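PDB 5Z6O: protease from Penicillium cyclopium, which cleaves proteins as a subtilisin-family serine protease, probably including casein, gelatin and type IV collagen. Local coordinates for residues A56-N61 with N65-G70; V37-D42 with V119-S124; A260-S265 with T271-L276; I184-N189 with S195-G200; T77-T80 with K85-V88. All coordinates share one frame; numbering follows the deposited sequence. Where two conformers were deposited one is given.

How the contacts relate
Contact 2 opens first, on strand 37-42, and closes 77 residues later on helix 108-124. It ties an inner strand of the parallel sheet to a covering helix. Two contacts nest inside this loop. Contact 1 joins edge strand 56-61 to the loop that follows it. Contact 5 joins helix 73-82 to the chain just after that helix. A weak hydrogen bond between Asp42 and Thr77 brings contacts 2 and 5 together beside the charge relay. Contacts 4 and 3 follow in series, on the opposite side of the chain's centre from contacts 1 and 2. Contact 4 folds a loop back on strand 182-187. Contact 3 closes a C-terminal hairpin, and Thr271 OG1 meets Gly200 N of contact 4. None of the loops cross.

Contact 1 of 5, residues A56-N61 with N65-G70; sequences AEWGTN and NDDTDG
Trp58 and Asp67 make the apolar part of this surface contact. Asp67 lies across one face of the indole. Its CB is 4.0 Å from the centroid of the six-membered ring of Trp58, a CH-pi contact offset toward the rim. The backbone follows over the same ring, with Asp67 C 3.4 Å from Trp58 CH2. The chi1 of Trp58 is -167°, which puts CG anti to the backbone N and turns the ring toward the loop.

The direct hydrogen bond comes from Asn61. Its ND2 donates a hydrogen bond to Asp67 OD1 at 3.0 Å, with an N-H...O angle of 160°. The carboxylate oxygen lies close to the amide plane. The amide has loop partners too, since OD1 accepts from Ala63 N and ND2 also bonds Asp64 OD1.

A water adds an indirect link. It accepts from Trp58 NE1 at 3.0 Å and donates weakly to Asp67 OD1 at 3.3 Å. Within the loop, Thr68 OG1 donates to Asp66 OD1 at 2.9 Å, and Asp67 is the centre of an inverse gamma turn. Lys98 NZ bonds the carbonyls of Asp66 and Thr68. The acidic loop is therefore held to the edge strand by an aromatic face, an amide and a neighbouring lysine.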
# COMPACT_ATOMS: atom_id res chain seq x y z
N ALA A 56 11.14 7.37 8.59
CA ALA A 56 11.04 5.93 8.69
C ALA A 56 11.78 5.45 9.92
O ALA A 56 12.92 5.86 10.16
CB ALA A 56 11.64 5.25 7.44
N GLU A 57 11.16 4.55 10.67
CA GLU A 57 11.83 3.99 11.83
C GLU A 57 11.67 2.48 11.80
O GLU A 57 10.78 1.94 11.13
CB GLU A 57 11.25 4.58 13.14
CG GLU A 57 9.90 4.08 13.50
CD GLU A 57 9.26 4.87 14.67
OE1 GLU A 57 9.29 6.12 14.66
OE2 GLU A 57 8.71 4.23 15.60
N TRP A 58 12.58 1.78 12.49
CA TRP A 58 12.56 0.32 12.51
C TRP A 58 11.63 -0.16 13.61
O TRP A 58 11.81 0.23 14.76
CB TRP A 58 13.96 -0.25 12.75
CG TRP A 58 14.01 -1.69 12.46
CD1 TRP A 58 13.86 -2.73 13.36
CD2 TRP A 58 14.22 -2.29 11.19
NE1 TRP A 58 13.96 -3.94 12.70
CE2 TRP A 58 14.17 -3.69 11.36
CE3 TRP A 58 14.42 -1.79 9.90
CZ2 TRP A 58 14.31 -4.57 10.30
CZ3 TRP A 58 14.59 -2.66 8.86
CH2 TRP A 58 14.52 -4.04 9.06
N GLY A 59 10.65 -1.02 13.28
CA GLY A 59 9.71 -1.53 14.24
C GLY A 59 10.17 -2.87 14.80
O GLY A 59 10.58 -2.93 15.97
N THR A 60 10.13 -3.93 13.99
CA THR A 60 10.54 -5.24 14.48
C THR A 60 10.97 -6.12 13.30
O THR A 60 10.79 -5.76 12.13
CB THR A 60 9.42 -5.89 15.31
OG1 THR A 60 9.96 -6.92 16.13
CG2 THR A 60 8.29 -6.48 14.44
N ASN A 61 11.56 -7.27 13.62
CA ASN A 61 12.10 -8.18 12.62
C ASN A 61 11.72 -9.57 13.12
O ASN A 61 12.27 -10.02 14.12
CB ASN A 61 13.63 -8.03 12.46
CG ASN A 61 14.23 -8.92 11.38
OD1 ASN A 61 13.59 -9.88 10.90
ND2 ASN A 61 15.46 -8.61 10.97
N ASN A 65 18.08 -11.95 11.90
CA ASN A 65 18.81 -11.08 12.81
C ASN A 65 19.45 -9.90 12.10
O ASN A 65 20.29 -9.22 12.69
CB ASN A 65 19.90 -11.87 13.55
CG ASN A 65 19.34 -12.85 14.56
OD1 ASN A 65 19.84 -13.96 14.70
ND2 ASN A 65 18.29 -12.44 15.26
N ASP A 66 19.09 -9.66 10.83
CA ASP A 66 19.67 -8.59 10.03
C ASP A 66 18.61 -7.50 9.81
O ASP A 66 17.67 -7.70 9.04
CB ASP A 66 20.15 -9.19 8.71
CG ASP A 66 20.88 -8.21 7.84
OD1 ASP A 66 21.03 -7.03 8.20
OD2 ASP A 66 21.34 -8.64 6.78
N ASP A 67 18.75 -6.38 10.51
CA ASP A 67 17.71 -5.34 10.51
C ASP A 67 17.89 -4.37 9.35
O ASP A 67 18.00 -3.13 9.50
CB ASP A 67 17.69 -4.60 11.83
CG ASP A 67 17.34 -5.52 12.98
OD1 ASP A 67 16.64 -6.53 12.76
OD2 ASP A 67 17.81 -5.26 14.11
N THR A 68 17.96 -4.96 8.17
CA THR A 68 18.06 -4.20 6.93
C THR A 68 17.12 -4.81 5.92
O THR A 68 16.68 -5.96 6.06
CB THR A 68 19.49 -4.21 6.35
OG1 THR A 68 19.85 -5.56 6.01
CG2 THR A 68 20.50 -3.71 7.36
N ASP A 69 16.84 -4.06 4.86
CA ASP A 69 16.10 -4.61 3.72
C ASP A 69 17.10 -5.26 2.76
O ASP A 69 17.71 -4.59 1.92
CB ASP A 69 15.30 -3.50 3.04
CG ASP A 69 14.56 -4.03 1.81
OD1 ASP A 69 14.52 -5.25 1.64
OD2 ASP A 69 14.04 -3.23 1.01
N GLY A 70 17.27 -6.57 2.86
CA GLY A 70 18.19 -7.23 1.95
C GLY A 70 17.59 -7.64 0.63
O GLY A 70 18.26 -8.26 -0.20
O HOH W 1 14.44 -5.71 15.03

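Contact 2 of 5, residues V37-D42 with V119-S124; sequences VIYGVD and VKDSKS
Tyr39 reaches from an inner strand to Asp121 on the helix. Its OH donates to Asp121 OD2 at 2.8 Å. The bond uses the anti lone pair of that oxygen, away from OD1. OD2 sits at the ring edge, in the plane of the tyrosine, while the carboxylate stands nearly perpendicular to the ring, 87° between planes. Asp121 has CG anti to the backbone N, chi1 -173°, and this carries the carboxylate to the phenol. Its OD2 also forms a salt bridge with Arg125 NE. The arginine and the phenol donor together would probably favour the ionised acid.

The tight part of the contact continues at Ser122. Its CB lies 3.5 Å from Tyr39 OH and approaches the ring obliquely. In the conformer given, one of two, Ser122 OG donates to Val119 O at 2.7 Å. That carbonyl also accepts from Lys123 N at 3.1 Å.

On the solvent side, Lys120 and Lys123 are exposed, and their CB atoms point away from the strand. Strand 37-42 runs between strands 93-98 and 131-135. Tyr39 touches Val95 and Val97 on the former, and Ser122 of helix 108-124 touches Ser131 on the latter.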
# COMPACT_ATOMS: atom_id res chain seq x y z
N VAL A 37 0.61 6.94 10.99
CA VAL A 37 1.65 5.91 10.99
C VAL A 37 1.28 4.84 9.98
O VAL A 37 0.14 4.34 9.97
CB VAL A 37 1.81 5.29 12.39
CG1 VAL A 37 2.87 4.20 12.36
CG2 VAL A 37 2.16 6.40 13.39
N ILE A 38 2.22 4.48 9.12
CA ILE A 38 2.06 3.41 8.14
C ILE A 38 3.00 2.28 8.51
O ILE A 38 4.23 2.46 8.51
CB ILE A 38 2.35 3.89 6.72
CG1 ILE A 38 1.37 5.00 6.30
CG2 ILE A 38 2.21 2.72 5.76
CD1 ILE A 38 1.81 5.75 5.00
N TYR A 39 2.46 1.08 8.74
CA TYR A 39 3.29 -0.09 8.99
C TYR A 39 3.53 -0.82 7.68
O TYR A 39 2.58 -1.29 7.06
CB TYR A 39 2.62 -1.03 9.99
CG TYR A 39 2.44 -0.40 11.34
CD1 TYR A 39 3.48 -0.46 12.29
CD2 TYR A 39 1.24 0.25 11.69
CE1 TYR A 39 3.33 0.11 13.54
CE2 TYR A 39 1.10 0.84 12.94
CZ TYR A 39 2.15 0.75 13.86
OH TYR A 39 2.00 1.32 15.09
N GLY A 40 4.79 -0.96 7.30
CA GLY A 40 5.17 -1.70 6.10
C GLY A 40 5.54 -3.11 6.47
O GLY A 40 6.58 -3.34 7.09
N VAL A 41 4.68 -4.08 6.14
CA VAL A 41 4.87 -5.47 6.55
C VAL A 41 5.45 -6.20 5.34
O VAL A 41 4.72 -6.57 4.41
CB VAL A 41 3.54 -6.09 7.01
CG1 VAL A 41 3.72 -7.55 7.39
CG2 VAL A 41 2.94 -5.30 8.19
N ASP A 42 6.77 -6.41 5.33
CA ASP A 42 7.45 -6.75 4.08
C ASP A 42 8.86 -7.25 4.38
O ASP A 42 9.10 -7.82 5.46
CB ASP A 42 7.46 -5.51 3.17
CG ASP A 42 7.46 -5.85 1.71
OD1 ASP A 42 8.37 -6.58 1.27
OD2 ASP A 42 6.55 -5.35 1.00
N VAL A 119 -0.05 -4.23 15.69
CA VAL A 119 -1.29 -3.84 16.37
C VAL A 119 -0.98 -3.35 17.79
O VAL A 119 -1.50 -2.32 18.24
CB VAL A 119 -2.29 -5.02 16.39
CG1 VAL A 119 -3.39 -4.73 17.43
CG2 VAL A 119 -2.91 -5.26 14.98
N LYS A 120 -0.12 -4.09 18.50
CA LYS A 120 0.27 -3.66 19.85
C LYS A 120 0.92 -2.29 19.83
O LYS A 120 0.64 -1.43 20.67
CB LYS A 120 1.25 -4.67 20.47
CG LYS A 120 0.57 -5.84 21.15
CD LYS A 120 1.59 -6.66 21.93
CE LYS A 120 0.91 -7.84 22.61
NZ LYS A 120 0.29 -8.74 21.60
N ASP A 121 1.84 -2.08 18.87
CA ASP A 121 2.51 -0.79 18.77
C ASP A 121 1.54 0.34 18.48
O ASP A 121 1.66 1.44 19.03
CB ASP A 121 3.59 -0.86 17.69
CG ASP A 121 4.44 0.39 17.65
OD1 ASP A 121 5.31 0.54 18.53
OD2 ASP A 121 4.23 1.21 16.74
N SER A 122 0.55 0.09 17.63
CA SER A 122 -0.40 1.15 17.31
C SER A 122 -1.23 1.52 18.54
O SER A 122 -1.52 2.70 18.74
CB SER A 122 -1.29 0.73 16.15
OG SER A 122 -2.15 -0.32 16.51
N LYS A 123 -1.60 0.54 19.37
CA LYS A 123 -2.26 0.87 20.63
C LYS A 123 -1.34 1.70 21.53
O LYS A 123 -1.74 2.75 22.04
CB LYS A 123 -2.73 -0.41 21.35
CG LYS A 123 -3.86 -1.12 20.62
CD LYS A 123 -4.50 -2.20 21.48
CE LYS A 123 -5.58 -2.97 20.70
NZ LYS A 123 -6.55 -2.05 20.00
N SER A 124 -0.09 1.26 21.69
CA SER A 124 0.83 1.97 22.58
C SER A 124 1.05 3.41 22.14
O SER A 124 1.22 4.29 22.99
CB SER A 124 2.16 1.23 22.64
OG SER A 124 1.97 -0.09 23.11

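Contact 3 of 5, residues A260-S265 with T271-L276; sequences AITKIS and TTTKLL
Ile261 and Leu275 pair across a short antiparallel beta hairpin, as a hydrogen-bonded pair. Leu275 N donates to Ile261 O at 2.8 Å, and Ile261 N donates to Leu275 O at 3.2 Å. Near the turn, Thr273 O takes over as acceptor. It receives a straight bond from Ile264 N at 3.0 Å, 168° at the hydrogen and in the carbonyl plane. Lys263 N gives the same oxygen a weak second bond.

Side chains fill in around this ladder. Ala260 CB packs on Lys274 CB at 3.7 Å. Ile264 CD1 lies 4.2 Å from Leu275 CB. The CB of Lys263 also touches Leu275, while the rest of that lysine leads away.

Several features position the strands. Thr272 OG1 accepts from Lys274 N, forming an ST turn. Thr262 is the centre of an inverse gamma turn. Tyr206 of strand 205-208 shares backbone hydrogen bonds with Lys274 and Leu276 and touches Ile264 and Leu275. Leu276 packs against helix 227-245. Ala260 follows helix 249-259. The Lys274 chain stays extended until chi4, then bends to bring NZ back to the end of that helix. NZ bonds Val257 O, and Lys274 NZ also reaches Ala260 O at 3.2 Å, from above the carbonyl plane.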
# COMPACT_ATOMS: atom_id res chain seq x y z
N ALA A 260 -13.24 6.75 -5.90
CA ALA A 260 -12.59 6.17 -7.09
C ALA A 260 -13.45 6.37 -8.35
O ALA A 260 -14.67 6.42 -8.28
CB ALA A 260 -12.35 4.66 -6.87
N ILE A 261 -12.80 6.45 -9.50
CA ILE A 261 -13.45 6.71 -10.79
C ILE A 261 -13.48 5.43 -11.61
O ILE A 261 -12.55 4.62 -11.57
CB ILE A 261 -12.73 7.83 -11.55
CG1 ILE A 261 -12.79 9.08 -10.69
CG2 ILE A 261 -13.44 8.12 -12.83
CD1 ILE A 261 -12.05 10.23 -11.24
N THR A 262 -14.57 5.23 -12.37
CA THR A 262 -14.68 3.99 -13.13
C THR A 262 -13.86 4.14 -14.41
O THR A 262 -14.35 4.48 -15.50
CB THR A 262 -16.15 3.68 -13.39
OG1 THR A 262 -16.78 3.29 -12.16
CG2 THR A 262 -16.29 2.56 -14.34
N LYS A 263 -12.56 3.89 -14.29
CA LYS A 263 -11.65 4.16 -15.38
C LYS A 263 -11.03 2.95 -16.03
O LYS A 263 -10.39 3.11 -17.06
CB LYS A 263 -10.48 5.03 -14.91
CG LYS A 263 -10.95 6.26 -14.38
CD LYS A 263 -11.71 6.98 -15.49
CE LYS A 263 -10.84 7.86 -16.42
NZ LYS A 263 -11.08 7.61 -17.89
N ILE A 264 -11.10 1.77 -15.40
CA ILE A 264 -10.35 0.65 -15.93
C ILE A 264 -11.03 0.10 -17.18
O ILE A 264 -12.26 -0.11 -17.21
CB ILE A 264 -10.19 -0.45 -14.88
CG1 ILE A 264 -9.42 0.10 -13.68
CG2 ILE A 264 -9.36 -1.62 -15.46
CD1 ILE A 264 -8.01 0.55 -13.99
N SER A 265 -10.23 -0.16 -18.20
CA SER A 265 -10.65 -0.73 -19.46
C SER A 265 -10.39 -2.24 -19.42
O SER A 265 -9.30 -2.66 -19.06
CB SER A 265 -9.87 -0.09 -20.61
OG SER A 265 -10.29 -0.56 -21.88
N THR A 271 -15.40 -8.11 -11.79
CA THR A 271 -14.39 -7.28 -11.12
C THR A 271 -14.73 -5.80 -11.29
O THR A 271 -15.14 -5.37 -12.37
CB THR A 271 -12.98 -7.56 -11.67
OG1 THR A 271 -12.71 -8.96 -11.58
CG2 THR A 271 -11.89 -6.83 -10.87
N THR A 272 -14.61 -5.05 -10.20
CA THR A 272 -14.80 -3.60 -10.26
C THR A 272 -13.87 -2.97 -11.29
O THR A 272 -12.80 -3.48 -11.58
CB THR A 272 -14.53 -2.97 -8.89
OG1 THR A 272 -14.82 -1.58 -8.98
CG2 THR A 272 -13.06 -3.12 -8.50
N THR A 273 -14.31 -1.85 -11.86
CA THR A 273 -13.45 -1.09 -12.74
C THR A 273 -13.03 0.24 -12.12
O THR A 273 -12.55 1.11 -12.84
CB THR A 273 -14.13 -0.86 -14.09
OG1 THR A 273 -15.30 -0.07 -13.89
CG2 THR A 273 -14.59 -2.18 -14.64
N LYS A 274 -13.15 0.36 -10.80
CA LYS A 274 -12.80 1.59 -10.08
C LYS A 274 -11.29 1.71 -9.91
O LYS A 274 -10.61 0.73 -9.64
CB LYS A 274 -13.47 1.63 -8.70
CG LYS A 274 -14.93 2.12 -8.82
CD LYS A 274 -15.62 2.29 -7.50
CE LYS A 274 -16.95 3.08 -7.66
NZ LYS A 274 -16.92 4.48 -7.08
N LEU A 275 -10.80 2.92 -10.12
CA LEU A 275 -9.37 3.25 -10.04
C LEU A 275 -9.16 4.31 -8.98
O LEU A 275 -9.86 5.33 -8.98
CB LEU A 275 -8.88 3.77 -11.40
CG LEU A 275 -7.39 4.25 -11.37
CD1 LEU A 275 -6.43 3.12 -11.00
CD2 LEU A 275 -7.04 4.81 -12.75
N LEU A 276 -8.14 4.13 -8.13
CA LEU A 276 -7.81 5.08 -7.07
C LEU A 276 -7.75 6.52 -7.58
O LEU A 276 -7.07 6.80 -8.56
CB LEU A 276 -6.44 4.71 -6.50
CG LEU A 276 -5.84 5.55 -5.34
CD1 LEU A 276 -6.82 5.54 -4.15
CD2 LEU A 276 -4.45 4.98 -4.99

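Contact 4 of 5, residues I184-N189 with S195-G200; sequences IAASTN and SFTNFG
The end of strand 182-187 and the loop 195-200 come nearest at Ala186 and Thr197, whose CA atoms are 5.7 Å apart. This strand belongs to the parallel sheet of the subtilisin fold, and the loop leads on to the edge strand 205-208.

Thr197 makes the polar link with its side chain. Its OG1 accepts from Ala186 N at 3.1 Å, and the bond is nearly straight, 165° at the hydrogen. The hydroxyl in turn donates from Thr197 OG1 to Asn198 O at 3.0 Å, in the carbonyl plane and on a lone pair. One oxygen thus takes a strand N-H and bonds a carbonyl of its own loop. Thr197 reaches the strand with OG1 anti to its own backbone nitrogen, chi1 -169°.

Small residues let the loop come close. Ala185 CB touches Asn198 O, at 3.8 Å. Ala186 CB meets the Phe196 ring obliquely, at 3.8 Å from CE1. The Phe196 side chain is about 6 Å from the bound phenylmethanesulfonic acid and touches Asn165 of its pocket.

Further partners hold the loop. Asn198 ND2 bonds Ala163 O, and its OD1 accepts from Glu166 N and Gln168 N. Thr227, next to the active-site serine, touches both Ala186 and Thr197. One residue before Ala186 on the strand, Ala185 CB lies 3.4 Å from Thr197 OG1.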
# COMPACT_ATOMS: atom_id res chain seq x y z
N ILE A 184 -6.39 -4.90 -3.39
CA ILE A 184 -6.04 -3.95 -4.45
C ILE A 184 -5.50 -4.70 -5.67
O ILE A 184 -4.52 -5.45 -5.56
CB ILE A 184 -5.00 -2.91 -3.97
CG1 ILE A 184 -5.38 -2.32 -2.61
CG2 ILE A 184 -4.83 -1.82 -5.01
CD1 ILE A 184 -6.82 -1.76 -2.59
N ALA A 185 -6.11 -4.48 -6.83
CA ALA A 185 -5.62 -5.02 -8.09
C ALA A 185 -4.77 -3.98 -8.81
O ALA A 185 -4.76 -2.79 -8.46
CB ALA A 185 -6.80 -5.47 -8.97
N ALA A 186 -4.01 -4.44 -9.81
CA ALA A 186 -2.99 -3.62 -10.45
C ALA A 186 -3.44 -3.10 -11.81
O ALA A 186 -3.89 -3.89 -12.66
CB ALA A 186 -1.70 -4.42 -10.61
N SER A 187 -3.25 -1.80 -12.06
CA SER A 187 -3.60 -1.20 -13.35
C SER A 187 -2.34 -0.78 -14.09
O SER A 187 -1.26 -0.69 -13.51
CB SER A 187 -4.52 0.02 -13.16
OG SER A 187 -3.84 1.13 -12.58
N THR A 188 -2.49 -0.48 -15.40
CA THR A 188 -1.37 -0.06 -16.23
C THR A 188 -1.53 1.41 -16.61
O THR A 188 -2.58 2.01 -16.39
CB THR A 188 -1.29 -0.87 -17.52
OG1 THR A 188 -2.46 -0.55 -18.33
CG2 THR A 188 -1.30 -2.36 -17.19
N ASN A 189 -0.50 1.97 -17.27
CA ASN A 189 -0.51 3.40 -17.57
C ASN A 189 -1.51 3.75 -18.66
O ASN A 189 -1.86 4.92 -18.78
CB ASN A 189 0.90 3.94 -17.94
CG ASN A 189 1.55 3.25 -19.15
OD1 ASN A 189 2.56 3.74 -19.66
ND2 ASN A 189 1.02 2.12 -19.56
N SER A 195 -1.91 -7.70 -16.90
CA SER A 195 -2.18 -9.08 -17.30
C SER A 195 -2.02 -10.06 -16.14
O SER A 195 -2.69 -11.10 -16.10
CB SER A 195 -1.26 -9.49 -18.45
OG SER A 195 0.10 -9.29 -18.09
N PHE A 196 -1.12 -9.77 -15.20
CA PHE A 196 -0.85 -10.69 -14.10
C PHE A 196 -1.81 -10.54 -12.93
O PHE A 196 -1.75 -11.36 -12.02
CB PHE A 196 0.57 -10.47 -13.57
CG PHE A 196 0.87 -9.03 -13.23
CD1 PHE A 196 0.43 -8.49 -12.02
CD2 PHE A 196 1.55 -8.19 -14.13
CE1 PHE A 196 0.66 -7.15 -11.71
CE2 PHE A 196 1.82 -6.84 -13.82
CZ PHE A 196 1.36 -6.32 -12.58
N THR A 197 -2.66 -9.51 -12.88
CA THR A 197 -3.35 -9.23 -11.63
C THR A 197 -4.43 -10.26 -11.32
O THR A 197 -5.13 -10.73 -12.21
CB THR A 197 -3.96 -7.80 -11.62
OG1 THR A 197 -4.39 -7.50 -10.27
CG2 THR A 197 -5.18 -7.70 -12.54
N ASN A 198 -4.54 -10.60 -10.04
CA ASN A 198 -5.71 -11.33 -9.57
C ASN A 198 -6.91 -10.40 -9.63
O ASN A 198 -6.76 -9.18 -9.70
CB ASN A 198 -5.49 -11.87 -8.15
CG ASN A 198 -4.58 -13.10 -8.11
OD1 ASN A 198 -4.10 -13.58 -9.12
ND2 ASN A 198 -4.33 -13.59 -6.91
N PHE A 199 -8.11 -10.99 -9.62
CA PHE A 199 -9.34 -10.25 -9.89
C PHE A 199 -10.47 -10.89 -9.09
O PHE A 199 -10.24 -11.72 -8.20
CB PHE A 199 -9.68 -10.24 -11.39
CG PHE A 199 -9.63 -11.60 -12.01
CD1 PHE A 199 -10.73 -12.48 -11.89
CD2 PHE A 199 -8.48 -12.04 -12.66
CE1 PHE A 199 -10.66 -13.76 -12.43
CE2 PHE A 199 -8.42 -13.31 -13.20
CZ PHE A 199 -9.51 -14.17 -13.08
N GLY A 200 -11.70 -10.50 -9.41
CA GLY A 200 -12.87 -11.10 -8.80
C GLY A 200 -13.55 -10.16 -7.84
O GLY A 200 -13.14 -9.01 -7.63

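Contact 5 of 5, residues T77-T80 with K85-V88; sequences TAST and KFGV
Phe86 meets Ser79 through the first atom of its side chain. Its CB lies 3.4 Å from Ser79 OG. Farther out, Phe86 CG is 4.0 Å and Phe86 CD2 3.8 Å from Ser79 OG. The hydroxyl approaches the ring obliquely. CG stands anti to the carbonyl carbon, chi1 -59°, and the rest of the ring leads away from the helix. There it touches Pro9, Asp51 and Thr213, while Lys85 CB covers part of one face. Ser79 OG is itself well bonded, to Asp51 OD2 and Ala215 N.

The backbones close the contact. Val88 N donates to Thr80 O at 3.0 Å, with an angle of 146° at the hydrogen. Gly87 passes tightly by the helix, its CA 3.1 Å from Ser79 O and 3.2 Å from Thr80 O. Val88 CG2 lies 3.5 Å from Thr80 O. A water bridges the two parts, accepting from Thr80 OG1 and donating to Phe86 O.

The chain thus doubles back past the C-terminal part of helix 73-82 before strand 93-98. Thr80 packs on Pro232 and His233 of helix 227-245 and on strand 212-215. Val88 touches Leu13 and Ile16 of helix 11-16.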
# COMPACT_ATOMS: atom_id res chain seq x y z
N THR A 77 8.06 -0.52 -1.66
CA THR A 77 6.66 -0.31 -1.32
C THR A 77 6.48 0.77 -0.25
O THR A 77 5.57 1.61 -0.37
CB THR A 77 6.00 -1.62 -0.87
OG1 THR A 77 6.65 -2.13 0.30
CG2 THR A 77 6.05 -2.68 -2.04
N ALA A 78 7.35 0.79 0.77
CA ALA A 78 7.26 1.91 1.71
C ALA A 78 7.45 3.25 1.00
O ALA A 78 6.83 4.26 1.36
CB ALA A 78 8.32 1.73 2.81
N SER A 79 8.33 3.27 0.02
CA SER A 79 8.62 4.50 -0.72
C SER A 79 7.41 4.97 -1.52
O SER A 79 7.09 6.16 -1.53
CB SER A 79 9.84 4.27 -1.63
OG SER A 79 10.08 5.40 -2.43
N THR A 80 6.73 4.06 -2.22
CA THR A 80 5.49 4.40 -2.91
C THR A 80 4.46 4.95 -1.94
O THR A 80 3.72 5.87 -2.27
CB THR A 80 4.95 3.15 -3.63
OG1 THR A 80 5.87 2.83 -4.68
CG2 THR A 80 3.56 3.35 -4.20
N LYS A 85 10.00 11.81 -2.64
CA LYS A 85 9.97 11.93 -4.09
C LYS A 85 9.04 10.91 -4.73
O LYS A 85 8.30 11.25 -5.64
CB LYS A 85 11.38 11.76 -4.68
CG LYS A 85 12.08 13.10 -4.92
CD LYS A 85 13.49 12.91 -5.45
CE LYS A 85 13.57 11.77 -6.46
NZ LYS A 85 12.94 12.10 -7.77
N PHE A 86 9.01 9.67 -4.24
CA PHE A 86 8.26 8.63 -4.94
C PHE A 86 6.93 8.30 -4.30
O PHE A 86 6.26 7.38 -4.77
CB PHE A 86 9.11 7.36 -5.05
CG PHE A 86 10.41 7.58 -5.78
CD1 PHE A 86 10.42 7.74 -7.14
CD2 PHE A 86 11.60 7.61 -5.08
CE1 PHE A 86 11.61 7.97 -7.82
CE2 PHE A 86 12.80 7.82 -5.74
CZ PHE A 86 12.79 8.01 -7.10
N GLY A 87 6.50 9.04 -3.27
CA GLY A 87 5.39 8.57 -2.46
C GLY A 87 4.13 9.39 -2.47
O GLY A 87 4.12 10.57 -2.83
N VAL A 88 3.04 8.74 -2.04
CA VAL A 88 1.70 9.34 -2.00
C VAL A 88 1.55 10.29 -0.81
O VAL A 88 1.13 11.44 -0.96
CB VAL A 88 0.63 8.23 -1.97
CG1 VAL A 88 -0.81 8.86 -1.86
CG2 VAL A 88 0.68 7.40 -3.26
O HOH W 2 6.07 5.26 -6.55